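Local structure of prenyltransference for protein (Lavandula lanata, 5HC8) at residues R24-A27 / K28-V32; M75-D78 / F79-I83; E85-L88 / R89-K93; L191-A194 / A195-R199; E225-L228 / L229-L232. The protein is a lavandulyl diphosphate synthase, a head-to-middle prenyltransferase that probably joins two molecules of dimethylallyl diphosphate. All coordinates share one frame; numbering follows the deposited sequence.

Five short stretches illustrate how local side-chain geometry serves a prenyltransferase pocket. Contacts 1 and 4 bear directly on a thiodiphosphate and a methylbutenyl thiodiphosphate, and are tied together by the salt bridge from Lys25 NZ to Glu197 OE1, 2.9 Å long. Contact 2 joins contact 1 through Arg24 NH2 and Glu76 OE2, 3.1 Å apart, and brings Leu80 to the bound methylbutadiene. Contact 3 continues on from contact 2, their centres about 15 Å apart. The side chain of Phe87 is about 11 Å from the bound 2-methylbuta-1,3-diene. Contact 5 packs beneath contact 4, with Ile192 CD1 lying 3.7 Å from Leu228 CD1, and so backs the strand whose end carries Arg193.

Contact 1 (R24-A27 / K28-V32). With PIS (trihydrogen thiodiphosphate), chain C.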
# COMPACT_ATOMS: atom_id res chain seq x y z
N ARG A 24 19.30 4.03 13.40
CA ARG A 24 20.00 3.26 14.42
C ARG A 24 21.02 2.27 13.85
O ARG A 24 22.13 2.16 14.37
CB ARG A 24 18.96 2.58 15.29
CG ARG A 24 19.47 1.47 16.25
CD ARG A 24 18.31 0.84 17.02
NE ARG A 24 17.06 1.52 16.65
CZ ARG A 24 16.50 2.58 17.25
NH1 ARG A 24 17.04 3.10 18.36
NH2 ARG A 24 15.38 3.08 16.74
N LYS A 25 20.69 1.55 12.79
CA LYS A 25 21.68 0.72 12.07
C LYS A 25 22.91 1.54 11.69
O LYS A 25 24.05 1.10 11.87
CB LYS A 25 21.09 0.07 10.81
CG LYS A 25 19.98 -0.95 11.06
CD LYS A 25 19.38 -1.50 9.77
CE LYS A 25 18.19 -2.44 10.01
NZ LYS A 25 17.24 -2.48 8.84
N TRP A 26 22.69 2.74 11.19
CA TRP A 26 23.77 3.63 10.80
C TRP A 26 24.60 4.01 12.03
O TRP A 26 25.80 4.00 11.97
CB TRP A 26 23.21 4.89 10.17
CG TRP A 26 24.27 5.85 9.63
CD1 TRP A 26 24.82 5.83 8.41
CD2 TRP A 26 24.87 6.96 10.32
NE1 TRP A 26 25.71 6.85 8.25
CE2 TRP A 26 25.76 7.57 9.41
CE3 TRP A 26 24.70 7.52 11.60
CZ2 TRP A 26 26.50 8.71 9.73
CZ3 TRP A 26 25.43 8.68 11.92
CH2 TRP A 26 26.31 9.26 10.97
N ALA A 27 23.93 4.39 13.10
CA ALA A 27 24.66 4.74 14.32
C ALA A 27 25.50 3.55 14.79
O ALA A 27 26.71 3.68 14.98
CB ALA A 27 23.71 5.17 15.39
N LYS A 28 24.88 2.38 14.86
CA LYS A 28 25.54 1.17 15.29
C LYS A 28 26.77 0.95 14.44
O LYS A 28 27.86 0.80 14.94
CB LYS A 28 24.59 -0.03 15.16
CG LYS A 28 24.57 -0.95 16.36
CD LYS A 28 25.96 -1.45 16.79
CE LYS A 28 26.66 -2.33 15.75
NZ LYS A 28 25.92 -3.60 15.50
N SER A 29 26.57 0.95 13.15
CA SER A 29 27.61 0.86 12.17
C SER A 29 28.79 1.83 12.44
O SER A 29 29.94 1.45 12.27
CB SER A 29 26.99 1.14 10.81
OG SER A 29 27.95 1.17 9.80
N ARG A 30 28.53 3.07 12.83
CA ARG A 30 29.61 4.03 12.97
C ARG A 30 30.11 4.25 14.39
O ARG A 30 30.90 5.16 14.60
CB ARG A 30 29.14 5.36 12.44
CG ARG A 30 28.69 5.25 11.01
CD ARG A 30 29.34 6.36 10.27
NE ARG A 30 29.11 6.40 8.84
CZ ARG A 30 29.69 7.32 8.07
NH1 ARG A 30 30.51 8.22 8.62
NH2 ARG A 30 29.45 7.36 6.77
N GLY A 31 29.61 3.46 15.34
CA GLY A 31 29.93 3.57 16.76
C GLY A 31 29.48 4.86 17.38
O GLY A 31 30.21 5.47 18.10
N VAL A 32 28.25 5.28 17.15
CA VAL A 32 27.85 6.59 17.53
C VAL A 32 26.45 6.51 18.11
O VAL A 32 25.85 5.44 18.11
CB VAL A 32 28.02 7.48 16.30
CG1 VAL A 32 26.71 7.65 15.49
CG2 VAL A 32 28.61 8.80 16.70
P1 PIS C . 16.47 1.76 12.43
O1 PIS C . 16.15 3.20 13.06
P2 PIS C . 15.06 4.28 12.63
S1 PIS C . 13.71 3.36 12.45
O2 PIS C . 15.58 1.40 11.23
O3 PIS C . 17.95 1.73 12.06
O4 PIS C . 15.57 4.82 11.34
O5 PIS C . 16.08 0.77 13.57
O6 PIS C . 14.97 5.31 13.86
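Residues 24-27 run into 28-32 along the short helix 23-30 and the turn after it: Lys28 N bonds to Arg24 O at 2.8 Å, Ser29 N and Arg30 N follow suit toward Lys25 O and Trp26 O, and Gly31 then turns to positive phi (65°) in a Schellman motif. That motif is closed by Val32 N, which reaches back to Ala27 O over 3.1 Å from above the carbonyl plane, and by Gly31 N to Lys28 O. Val32 then folds onto the helix, its CG1 lying 3.9 Å from Ala27 CB and equally far from Trp26 CZ3. The indole of Trp26 is carried forward, toward the C-terminal end of the helix, with CG anti to the backbone N (chi1 -176°), and Arg30 lays its chain across one face. Arg30 CD stands 4.2 Å from the centroid of the six-membered ring, a CH-pi contact, and the guanidinium plane is inclined by 29° to the indole. Trp26 NE1 bonds instead to Asp222. With an alanine here, Arg30 and Val32 would probably lose the surface they rest on, and Asp222 its indole donor. At the other end the helix faces a thiodiphosphate: Lys25 N gives a nearly straight 2.8 Å bond to its O3, Arg24 N a 3.3 Å bond to its O1, and Arg24 NE a weak one to O5, while Arg24 NH2 forms a salt bridge with Glu76. Gly22 N and His23 add further bonds, so the anion sits at a helix N-terminus, consistent with the diphosphate site of cis-prenyltransferases.

Contact 2 (M75-D78 / F79-I83); sequences MEVD and FLMRI
The flat groups here are held mainly by partners beyond this turn: the Phe79 ring swings outward to Gln35 of helix 34-54, while Phe79 CB stays 3.5 Å from Met75 O. On the guanidinium of Arg82, Tyr116 makes a cation-pi contact, while Glu85 takes a salt bridge from NH2. The carboxylate of Glu76 is gripped through OE2 by Arg72 as well as Arg24, which probably keeps its charge in place beside the diphosphate pocket. Between the segments the contact is regular helix, Leu80 N meeting Glu76 O at 3.0 Å, with Phe79, Met81 and Arg82 bonded likewise to the carbonyls four residues back. One apolar pair rides on this frame: Val77 and Met81 lie side by side and point the same way, with Val77 CG1 3.9 Å from Met81 CE. Met81 brings its CE there by folding at its second torsion (chi2 -54°), its CG lying 3.3 Å from Val77 O. Phe70, Leu113 and Leu117 also pack on the Met81 side chain. Leu80 leaves the helix on another side, next to His38, and touches the bound methylbutadiene. Helix 74-89 thus forms a wall of the hydrophobic substrate pocket, with an acidic residue among the arginines of the diphosphate site.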
# COMPACT_ATOMS: atom_id res chain seq x y z
N MET A 75 12.80 8.93 25.81
CA MET A 75 13.84 9.88 25.51
C MET A 75 14.14 9.96 23.99
O MET A 75 14.44 11.03 23.49
CB MET A 75 15.08 9.63 26.32
CG MET A 75 15.74 8.30 26.07
SD MET A 75 17.47 8.64 25.73
CE MET A 75 17.34 8.90 23.97
N GLU A 76 14.05 8.83 23.29
CA GLU A 76 14.26 8.80 21.82
C GLU A 76 13.20 9.67 21.13
O GLU A 76 13.54 10.48 20.27
CB GLU A 76 14.17 7.38 21.30
CG GLU A 76 14.41 7.35 19.78
CD GLU A 76 14.66 5.98 19.25
OE1 GLU A 76 15.10 5.16 20.07
OE2 GLU A 76 14.49 5.72 18.02
N VAL A 77 11.95 9.45 21.49
CA VAL A 77 10.88 10.21 20.93
C VAL A 77 11.06 11.73 21.23
O VAL A 77 10.80 12.60 20.36
CB VAL A 77 9.50 9.69 21.43
CG1 VAL A 77 8.39 10.63 21.04
CG2 VAL A 77 9.22 8.27 20.97
N ASP A 78 11.50 12.09 22.44
CA ASP A 78 11.60 13.51 22.81
C ASP A 78 12.73 14.16 22.07
O ASP A 78 12.60 15.29 21.59
CB ASP A 78 11.73 13.75 24.35
CG ASP A 78 10.51 13.26 25.16
OD1 ASP A 78 9.39 13.02 24.61
OD2 ASP A 78 10.68 13.06 26.38
N PHE A 79 13.81 13.43 21.88
CA PHE A 79 14.87 13.96 21.06
C PHE A 79 14.45 14.21 19.60
O PHE A 79 14.76 15.23 19.02
CB PHE A 79 16.05 13.01 21.07
CG PHE A 79 17.26 13.60 20.44
CD1 PHE A 79 17.98 14.58 21.10
CD2 PHE A 79 17.67 13.23 19.16
CE1 PHE A 79 19.11 15.15 20.53
CE2 PHE A 79 18.81 13.79 18.59
CZ PHE A 79 19.53 14.76 19.27
N LEU A 80 13.76 13.24 19.01
CA LEU A 80 13.17 13.47 17.68
C LEU A 80 12.32 14.73 17.64
O LEU A 80 12.42 15.51 16.73
CB LEU A 80 12.33 12.23 17.26
CG LEU A 80 13.16 10.99 16.89
CD1 LEU A 80 12.25 9.79 16.65
CD2 LEU A 80 14.03 11.27 15.67
N MET A 81 11.42 14.91 18.60
CA MET A 81 10.56 16.07 18.60
C MET A 81 11.39 17.35 18.61
O MET A 81 11.06 18.32 17.97
CB MET A 81 9.64 16.10 19.83
CG MET A 81 8.61 14.99 20.03
SD MET A 81 7.55 14.77 18.62
CE MET A 81 6.46 13.53 19.31
N ARG A 82 12.46 17.36 19.39
CA ARG A 82 13.29 18.58 19.53
C ARG A 82 14.06 18.88 18.22
O ARG A 82 14.15 20.01 17.78
CB ARG A 82 14.25 18.35 20.73
CG ARG A 82 14.41 19.49 21.71
CD ARG A 82 13.28 19.58 22.73
NE ARG A 82 12.70 20.93 22.66
CZ ARG A 82 11.94 21.52 23.59
NH1 ARG A 82 11.64 20.90 24.74
NH2 ARG A 82 11.46 22.74 23.37
N ILE A 83 14.58 17.84 17.60
CA ILE A 83 15.27 17.96 16.35
C ILE A 83 14.34 18.48 15.30
O ILE A 83 14.78 19.28 14.45
CB ILE A 83 15.73 16.60 15.88
CG1 ILE A 83 16.95 16.18 16.65
CG2 ILE A 83 16.14 16.68 14.44
CD1 ILE A 83 17.40 14.80 16.18

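Contact 3 (E85-L88 / R89-K93)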
# COMPACT_ATOMS: atom_id res chain seq x y z
N GLU A 85 11.71 20.42 15.83
CA GLU A 85 11.47 21.83 16.11
C GLU A 85 12.60 22.67 15.55
O GLU A 85 12.41 23.69 14.91
CB GLU A 85 11.43 22.05 17.62
CG GLU A 85 11.23 23.53 17.96
CD GLU A 85 11.26 23.80 19.46
OE1 GLU A 85 10.52 24.69 19.92
OE2 GLU A 85 11.98 23.11 20.17
N ASP A 86 13.80 22.24 15.83
CA ASP A 86 14.96 22.91 15.32
C ASP A 86 14.95 22.94 13.80
O ASP A 86 15.33 23.97 13.20
CB ASP A 86 16.20 22.21 15.87
CG ASP A 86 17.48 22.74 15.31
OD1 ASP A 86 17.78 23.93 15.53
OD2 ASP A 86 18.22 21.97 14.65
N PHE A 87 14.55 21.83 13.14
CA PHE A 87 14.55 21.78 11.66
C PHE A 87 13.60 22.84 11.06
O PHE A 87 13.95 23.55 10.11
CB PHE A 87 14.22 20.35 11.15
CG PHE A 87 13.80 20.29 9.70
CD1 PHE A 87 14.74 20.31 8.67
CD2 PHE A 87 12.46 20.21 9.37
CE1 PHE A 87 14.36 20.25 7.34
CE2 PHE A 87 12.05 20.16 8.04
CZ PHE A 87 12.99 20.18 7.03
N LEU A 88 12.43 22.92 11.66
CA LEU A 88 11.35 23.83 11.30
C LEU A 88 11.72 25.29 11.63
O LEU A 88 11.33 26.23 10.90
CB LEU A 88 10.06 23.45 12.09
CG LEU A 88 9.37 22.13 11.70
CD1 LEU A 88 8.16 21.83 12.59
CD2 LEU A 88 8.92 22.17 10.25
N ARG A 89 12.46 25.45 12.71
CA ARG A 89 12.91 26.78 13.09
C ARG A 89 14.06 27.37 12.24
O ARG A 89 14.02 28.55 11.94
CB ARG A 89 13.14 26.83 14.62
CG ARG A 89 11.80 26.98 15.29
CD ARG A 89 11.84 27.05 16.81
NE ARG A 89 11.13 28.22 17.33
CZ ARG A 89 9.85 28.57 17.11
NH1 ARG A 89 9.05 27.85 16.34
NH2 ARG A 89 9.36 29.69 17.66
N SER A 90 15.03 26.56 11.82
CA SER A 90 16.11 27.03 10.99
C SER A 90 15.92 26.69 9.50
O SER A 90 15.60 27.55 8.69
CB SER A 90 17.43 26.45 11.47
OG SER A 90 17.34 25.05 11.48
N ASP A 91 16.15 25.42 9.17
CA ASP A 91 16.18 24.94 7.78
C ASP A 91 14.91 25.28 7.05
O ASP A 91 14.95 25.79 5.94
CB ASP A 91 16.39 23.42 7.77
CG ASP A 91 17.74 23.04 8.28
OD1 ASP A 91 18.54 23.98 8.56
OD2 ASP A 91 18.03 21.83 8.37
N VAL A 92 13.76 25.02 7.65
CA VAL A 92 12.55 25.29 6.94
C VAL A 92 12.30 26.78 6.77
O VAL A 92 11.79 27.21 5.72
CB VAL A 92 11.31 24.65 7.58
CG1 VAL A 92 10.05 25.14 6.92
CG2 VAL A 92 11.41 23.16 7.43
N LYS A 93 12.64 27.55 7.79
CA LYS A 93 12.52 29.02 7.68
C LYS A 93 13.40 29.50 6.49
O LYS A 93 12.94 30.29 5.64
CB LYS A 93 12.93 29.68 9.01
CG LYS A 93 13.33 31.15 8.89
CD LYS A 93 13.71 31.73 10.25
CE LYS A 93 13.58 33.26 10.24
NZ LYS A 93 14.64 33.90 11.06
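Asp86 O is gripped twice by a single residue, for Ser90 offers both its N and its OG, each at 2.9 Å, and the two donors arrive from opposite faces of the carbonyl plane. The hydroxyl folds back because OG sits between the backbone N and the carbonyl carbon (chi1 57°). Here helix 74-89 gives way to helix 91-97: Val92 N bonds to Phe87 O, five residues back, at 2.9 Å and in the carbonyl plane, while Leu88 O is buried with no partner. At its rim the Phe87 ring receives Asp91, whose OD2 lies 3.6 Å from CD1 near the ring plane, the carboxylate standing almost at a right angle to the ring. Trp45 meets the same phenyl edge-to-face. Replacing Phe87 with an alanine would probably leave Trp45 without its aromatic mate and open a gap beside Asp91. Farther along, Leu88 CD2 lies alongside Val92 CG2 at 3.9 Å, and both side chains reach Phe104. Outside, the Glu85 and Arg89 chains touch through CG and CD at 3.8 Å, their charges near but beyond a salt bridge. The whole is a helix kink, packed between helix 34-54 and strand 103-107 of the alpha/beta fold.

Contact 4 (L191-A194 / A195-R199); sequences LIRA and AGEQR. With ISY (3-methylbut-3-enylsulfanyl(phosphonooxy)phosphinic acid), chain F.
Two arginines converge on O4 of the bound methylbutenyl thiodiphosphate, Arg193 NH2 at 3.0 Å and Arg199 NH2 at 2.8 Å, each at its guanidinium edge. Arg193 is carried by strand 190-193, whose C-terminal end opens into the pocket in the manner of parallel alpha/beta folds, and its extended chain bridges to the loop that follows. Arg199 NE adds a bond to O5 at 3.0 Å; Ser201 and Asn69 also bond the ligand, as does Gly243 of the second subunit. The second shell steadies both groups. Arg193 NH1 gives a 2.8 Å bond to Arg199 O from well above its carbonyl plane and another to Ser201, and Asp21 pairs with NH2. Glu197 bends over Arg199, its CB 3.8 Å above the centre of the guanidinium; its OE1 pairs with Lys25 and its OE2 makes a salt bridge with Arg199 NH1, to which Glu212 of the second subunit also pairs. Arg199 thus links pocket and dimer interface. Two waters stitch the loop: water 2 donates to Arg193 O and Glu197 O, and water 1 takes the N-H of Arg193 NE at 3.0 Å while donating to Ala194 O at 2.6 Å.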
# COMPACT_ATOMS: atom_id res chain seq x y z
N LEU A 191 7.51 6.55 -4.47
CA LEU A 191 7.67 6.40 -3.03
C LEU A 191 9.05 5.81 -2.90
O LEU A 191 9.33 4.75 -3.45
CB LEU A 191 6.65 5.43 -2.45
CG LEU A 191 6.89 5.07 -0.97
CD1 LEU A 191 6.62 6.27 -0.11
CD2 LEU A 191 5.86 4.00 -0.60
N ILE A 192 9.87 6.50 -2.13
CA ILE A 192 11.20 6.07 -1.83
C ILE A 192 11.30 5.57 -0.39
O ILE A 192 10.95 6.26 0.52
CB ILE A 192 12.17 7.24 -2.01
CG1 ILE A 192 12.18 7.72 -3.47
CG2 ILE A 192 13.57 6.83 -1.63
CD1 ILE A 192 12.94 9.07 -3.66
N ARG A 193 11.91 4.41 -0.20
CA ARG A 193 12.22 3.97 1.15
C ARG A 193 13.66 3.56 1.28
O ARG A 193 14.12 2.69 0.59
CB ARG A 193 11.30 2.84 1.62
CG ARG A 193 11.63 2.34 3.03
CD ARG A 193 10.59 1.39 3.60
NE ARG A 193 11.07 0.99 4.91
CZ ARG A 193 10.29 0.74 5.96
NH1 ARG A 193 8.97 0.73 5.89
NH2 ARG A 193 10.86 0.46 7.11
N ALA A 194 14.32 4.24 2.22
CA ALA A 194 15.70 4.03 2.54
C ALA A 194 15.84 2.87 3.50
O ALA A 194 14.88 2.48 4.17
CB ALA A 194 16.26 5.25 3.20
N ALA A 195 17.04 2.28 3.50
CA ALA A 195 17.48 1.29 4.49
C ALA A 195 17.09 -0.19 4.21
O ALA A 195 17.25 -1.05 5.07
CB ALA A 195 17.07 1.72 5.93
N GLY A 196 16.51 -0.48 3.08
CA GLY A 196 16.53 -1.84 2.58
C GLY A 196 15.23 -2.62 2.87
O GLY A 196 15.05 -3.67 2.28
N GLU A 197 14.38 -2.16 3.80
CA GLU A 197 13.13 -2.88 4.13
C GLU A 197 12.13 -2.61 3.02
O GLU A 197 12.06 -1.47 2.48
CB GLU A 197 12.53 -2.52 5.49
CG GLU A 197 13.54 -2.57 6.65
CD GLU A 197 14.03 -3.97 7.00
OE1 GLU A 197 15.05 -4.03 7.72
OE2 GLU A 197 13.47 -5.00 6.58
N GLN A 198 11.31 -3.62 2.73
CA GLN A 198 10.33 -3.55 1.67
C GLN A 198 8.92 -3.72 2.27
O GLN A 198 8.38 -4.82 2.31
CB GLN A 198 10.65 -4.62 0.63
CG GLN A 198 11.95 -4.36 -0.10
CD GLN A 198 12.36 -5.60 -0.90
OE1 GLN A 198 12.96 -6.59 -0.37
NE2 GLN A 198 11.96 -5.64 -2.08
N ARG A 199 8.39 -2.59 2.75
CA ARG A 199 7.12 -2.56 3.45
C ARG A 199 6.82 -1.06 3.66
O ARG A 199 7.71 -0.22 3.54
CB ARG A 199 7.14 -3.31 4.80
CG ARG A 199 8.19 -2.85 5.79
CD ARG A 199 8.02 -3.50 7.15
NE ARG A 199 9.13 -3.13 8.06
CZ ARG A 199 10.23 -3.84 8.30
NH1 ARG A 199 10.41 -5.03 7.76
NH2 ARG A 199 11.15 -3.33 9.13
P1 ISY F . 9.38 -0.57 10.80
O2 ISY F . 9.04 1.00 11.20
P3 ISY F . 10.02 2.23 11.26
O4 ISY F . 10.63 -0.67 9.85
O5 ISY F . 8.16 -1.33 10.20
O6 ISY F . 9.71 -1.23 12.13
O7 ISY F . 11.38 1.82 11.70
O8 ISY F . 9.30 3.40 12.07
S9 ISY F . 10.26 2.80 9.21
C10 ISY F . 8.80 3.78 8.97
C11 ISY F . 9.40 5.16 8.85
C12 ISY F . 8.84 6.33 9.61
C13 ISY F . 9.46 7.64 9.42
C14 ISY F . 7.83 6.16 10.68
O HOH W 1 13.93 0.38 5.32
O HOH W 2 14.22 -0.16 1.23

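Contact 5 (E225-L228 / L229-L232)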
# COMPACT_ATOMS: atom_id res chain seq x y z
N GLU A 225 21.41 14.00 -2.13
CA GLU A 225 20.85 14.43 -3.39
C GLU A 225 21.02 13.39 -4.52
O GLU A 225 20.12 13.24 -5.37
CB GLU A 225 21.39 15.76 -3.83
CG GLU A 225 21.13 16.86 -2.83
CD GLU A 225 21.64 18.21 -3.33
OE1 GLU A 225 22.36 18.83 -2.55
OE2 GLU A 225 21.29 18.65 -4.45
N ALA A 226 22.18 12.73 -4.58
CA ALA A 226 22.42 11.72 -5.66
C ALA A 226 21.39 10.54 -5.53
O ALA A 226 21.01 9.95 -6.52
CB ALA A 226 23.84 11.17 -5.65
N ASP A 227 20.98 10.21 -4.30
CA ASP A 227 20.04 9.09 -4.07
C ASP A 227 18.64 9.43 -4.51
O ASP A 227 17.94 8.55 -5.00
CB ASP A 227 20.14 8.63 -2.59
CG ASP A 227 21.58 8.32 -2.19
OD1 ASP A 227 22.08 7.35 -2.73
OD2 ASP A 227 22.24 9.07 -1.44
N LEU A 228 18.26 10.69 -4.40
CA LEU A 228 17.04 11.22 -5.01
C LEU A 228 17.10 11.11 -6.52
O LEU A 228 16.17 10.66 -7.17
CB LEU A 228 16.73 12.64 -4.54
CG LEU A 228 15.48 13.23 -5.18
CD1 LEU A 228 14.25 12.36 -4.87
CD2 LEU A 228 15.20 14.69 -4.81
N LEU A 229 18.23 11.51 -7.10
CA LEU A 229 18.44 11.38 -8.50
C LEU A 229 18.39 9.96 -9.00
O LEU A 229 17.84 9.68 -10.06
CB LEU A 229 19.83 11.98 -8.83
CG LEU A 229 19.95 13.41 -9.30
CD1 LEU A 229 18.76 14.36 -9.35
CD2 LEU A 229 21.21 14.09 -8.78
N ASP A 230 18.92 9.04 -8.22
CA ASP A 230 18.90 7.66 -8.59
C ASP A 230 17.43 7.13 -8.64
O ASP A 230 17.05 6.37 -9.58
CB ASP A 230 19.71 6.85 -7.62
CG ASP A 230 21.19 6.98 -7.86
OD1 ASP A 230 21.60 7.46 -8.92
OD2 ASP A 230 21.94 6.56 -6.98
N ALA A 231 16.64 7.53 -7.63
CA ALA A 231 15.21 7.12 -7.57
C ALA A 231 14.47 7.72 -8.72
O ALA A 231 13.66 7.00 -9.36
CB ALA A 231 14.62 7.55 -6.23
N LEU A 232 14.77 8.99 -9.06
CA LEU A 232 14.12 9.60 -10.21
C LEU A 232 14.45 8.92 -11.57
O LEU A 232 13.60 8.83 -12.43
CB LEU A 232 14.42 11.07 -10.32
CG LEU A 232 13.54 12.10 -9.64
CD1 LEU A 232 12.41 11.58 -8.81
CD2 LEU A 232 14.40 13.00 -8.77
O HOH W 3 21.16 5.63 -4.57
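Asp227 and Asp230, one helical turn apart, share a water: it donates to Asp227 OD1 and to Asp230 OD2, each at 2.7 Å, and so spans two like charges whose oxygens are 4.3 Å apart. Asp227 OD1 is further paired with Lys218, which probably eases the repulsion, and OD2 accepts from Gly224 N just before the helix. Asp230 lies along the chain with its CG 3.3 Å from Ala226 O, whose hydrogen bond comes from Asp230 N at 2.8 Å. The other carbonyls of residues 225-228 are met by amides in the same fashion, Leu229 N serving Glu225 O, Ala231 N serving Asp227 O, and Leu232 N reaching Leu228 O at 2.9 Å. This is the opening of helix 225-237, which packs on strands 190-193 and 212-215 of the parallel sheet. Leu228 and Ala231 press on Ile192, and Leu232 on Leu190. Leu228 turns CG anti to the backbone N (chi1 179°), which brings it 3.8 Å from Leu232 CD2, where the two leucines cross at a slant. At the start of the helix Glu225 OE2 makes its salt bridge with Arg51 of helix 34-54, the helix against which Leu229 also packs.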